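Local atomic coordinates of beta-1,3-glucosyltransferase (PDB entry 5JVV), a protein that is a fungal carbohydrate-active enzyme with a fold consistent with a beta-sandwich. Residues S96-W101 with V123-Q128. Numbering follows the deposited sequence.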
loop_
_atom_site.group_PDB
_atom_site.type_symbol
_atom_site.label_atom_id
_atom_site.label_comp_id
_atom_site.label_asym_id
_atom_site.label_seq_id
_atom_site.Cartn_x
_atom_site.Cartn_y
_atom_site.Cartn_z
ATOM N N SER A 96 -3.663 -12.175 -3.024
ATOM C CA SER A 96 -4.729 -12.444 -2.076
ATOM C C SER A 96 -4.365 -13.737 -1.373
ATOM O O SER A 96 -4.699 -14.827 -1.834
ATOM C CB SER A 96 -6.047 -12.573 -2.835
ATOM O OG SER A 96 -6.314 -11.358 -3.528
ATOM N N ILE A 97 -3.651 -13.598 -0.258
ATOM C CA ILE A 97 -2.947 -14.705 0.384
ATOM C C ILE A 97 -3.177 -14.627 1.889
ATOM O O ILE A 97 -3.007 -13.567 2.475
ATOM C CB ILE A 97 -1.427 -14.609 0.107
ATOM C CG1 ILE A 97 -1.128 -14.696 -1.395
ATOM C CG2 ILE A 97 -0.661 -15.685 0.879
ATOM C CD1 ILE A 97 0.260 -14.165 -1.759
ATOM N N CYS A 98 -3.547 -15.746 2.520
ATOM C CA CYS A 98 -3.793 -15.761 3.955
ATOM C C CYS A 98 -2.575 -15.280 4.730
ATOM O O CYS A 98 -1.452 -15.739 4.491
ATOM C CB CYS A 98 -4.182 -17.163 4.406
ATOM S SG CYS A 98 -5.795 -17.689 3.796
ATOM N N GLY A 99 -2.804 -14.324 5.628
ATOM C CA GLY A 99 -1.745 -13.761 6.446
ATOM C C GLY A 99 -1.138 -12.473 5.927
ATOM O O GLY A 99 -0.596 -11.698 6.713
ATOM N N ALA A 100 -1.218 -12.236 4.617
ATOM C CA ALA A 100 -0.528 -11.092 4.011
ATOM C C ALA A 100 -1.175 -9.745 4.343
ATOM O O ALA A 100 -2.401 -9.628 4.494
ATOM C CB ALA A 100 -0.425 -11.271 2.496
ATOM N N TRP A 101 -0.341 -8.717 4.448
ATOM C CA TRP A 101 -0.817 -7.356 4.707
ATOM C C TRP A 101 0.104 -6.363 4.003
ATOM O O TRP A 101 0.992 -5.768 4.620
ATOM C CB TRP A 101 -0.886 -7.108 6.221
ATOM C CG TRP A 101 -1.397 -5.747 6.636
ATOM C CD1 TRP A 101 -1.850 -4.735 5.819
ATOM C CD2 TRP A 101 -1.498 -5.256 7.974
ATOM N NE1 TRP A 101 -2.217 -3.651 6.583
ATOM C CE2 TRP A 101 -2.012 -3.948 7.905
ATOM C CE3 TRP A 101 -1.206 -5.801 9.227
ATOM C CZ2 TRP A 101 -2.232 -3.169 9.046
ATOM C CZ3 TRP A 101 -1.419 -5.028 10.360
ATOM C CH2 TRP A 101 -1.938 -3.729 10.263
ATOM N N VAL A 123 -5.757 -6.999 3.463
ATOM C CA VAL A 123 -5.273 -8.108 4.271
ATOM C C VAL A 123 -5.800 -9.419 3.748
ATOM O O VAL A 123 -6.888 -9.478 3.146
ATOM C CB VAL A 123 -5.703 -7.957 5.758
ATOM C CG1 VAL A 123 -5.067 -6.728 6.380
ATOM C CG2 VAL A 123 -7.239 -7.890 5.875
ATOM N N ASN A 124 -5.016 -10.471 3.978
ATOM C CA ASN A 124 -5.443 -11.831 3.699
ATOM C C ASN A 124 -5.926 -11.980 2.263
ATOM O O ASN A 124 -5.262 -11.496 1.353
ATOM C CB ASN A 124 -6.468 -12.245 4.751
ATOM C CG ASN A 124 -5.897 -12.137 6.148
ATOM O OD1 ASN A 124 -4.744 -12.547 6.386
ATOM N ND2 ASN A 124 -6.659 -11.555 7.070
ATOM N N THR A 125 -7.069 -12.619 2.045
ATOM C CA THR A 125 -7.509 -12.920 0.682
ATOM C C THR A 125 -8.408 -11.849 0.063
ATOM O O THR A 125 -9.164 -12.130 -0.877
ATOM C CB THR A 125 -8.224 -14.272 0.632
ATOM O OG1 THR A 125 -9.326 -14.243 1.547
ATOM C CG2 THR A 125 -7.269 -15.399 1.026
ATOM N N GLN A 126 -8.310 -10.627 0.579
ATOM C CA GLN A 126 -9.037 -9.480 0.040
ATOM C C GLN A 126 -8.845 -9.374 -1.473
ATOM O O GLN A 126 -7.773 -9.678 -1.986
ATOM C CB GLN A 126 -8.498 -8.228 0.715
ATOM C CG GLN A 126 -9.263 -6.965 0.450
ATOM C CD GLN A 126 -8.824 -5.866 1.379
ATOM O OE1 GLN A 126 -8.569 -6.102 2.571
ATOM N NE2 GLN A 126 -8.728 -4.658 0.852
ATOM N N SER A 127 -9.883 -8.934 -2.185
ATOM C CA SER A 127 -9.828 -8.874 -3.644
ATOM C C SER A 127 -10.007 -7.471 -4.218
ATOM O O SER A 127 -9.709 -7.245 -5.399
ATOM C CB SER A 127 -10.868 -9.815 -4.253
ATOM O OG SER A 127 -12.160 -9.492 -3.788
ATOM N N GLN A 128 -10.508 -6.546 -3.407
ATOM C CA GLN A 128 -10.696 -5.167 -3.859
ATOM C C GLN A 128 -9.921 -4.237 -2.935
ATOM O O GLN A 128 -9.873 -4.467 -1.730
ATOM C CB GLN A 128 -12.191 -4.805 -3.884
ATOM C CG GLN A 128 -13.001 -5.609 -4.909
ATOM C CD GLN A 128 -14.504 -5.371 -4.830
ATOM O OE1 GLN A 128 -15.289 -6.320 -4.771
ATOM N NE2 GLN A 128 -14.912 -4.107 -4.853
#
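Asn124 offers a compact example of two tight turns joined largely through one residue, by backbone and side chain. Its CG lies anti to the carbonyl carbon (chi1 -58°), which swings the amide back toward residues 96-101. There OD1 takes the Gly99 N-H on an in-plane lone pair, 2.7 Å from Gly99 N. The backbone of Asn124 uses both polar atoms as well: its N donates, nearly straight, to Ala100 O at 2.8 Å, while its O receives a weak, bent bond from Ile97 N at 3.1 Å. Ser96 OG donates to Gln126 O, 2.7 Å away, from above the carbonyl plane. The main apolar element is a CH-pi interaction, in which Val123 CG1 sits over one face of Trp101, 3.9 Å from the centroid of the five-membered ring; the two side chains point the same way.

Backbone shape prepares this fit. Ile97 to Ala100 form a type II turn whose positive phi (96°) suits Gly99, where a side chain would jam against the preceding carbonyl. Val123 to Gln126 form a type II' turn, with Asn124 at its own positive phi. The Gln126 side chain ties the turn's first residue, through OE1 and Val123 N, to the chain beyond, through NE2 and Gln128 O.

A second shell fixes the rest. Asn124 ND2 bonds Ala252 O, so both amide ends are held and its rotation set; Trp101 NE1 bonds Glu121 OE2, Thr125 OG1 bonds Asp260 O, and Cys98 is in a disulfide with Cys262. The contact thus joins the start of strand 100-107, which pairs with 116-121 and, through Trp101 and Thr246, with 240-247, to the connection between strands 116-121 and 130-134, with helix 249-255 packed against Trp101 and Val123.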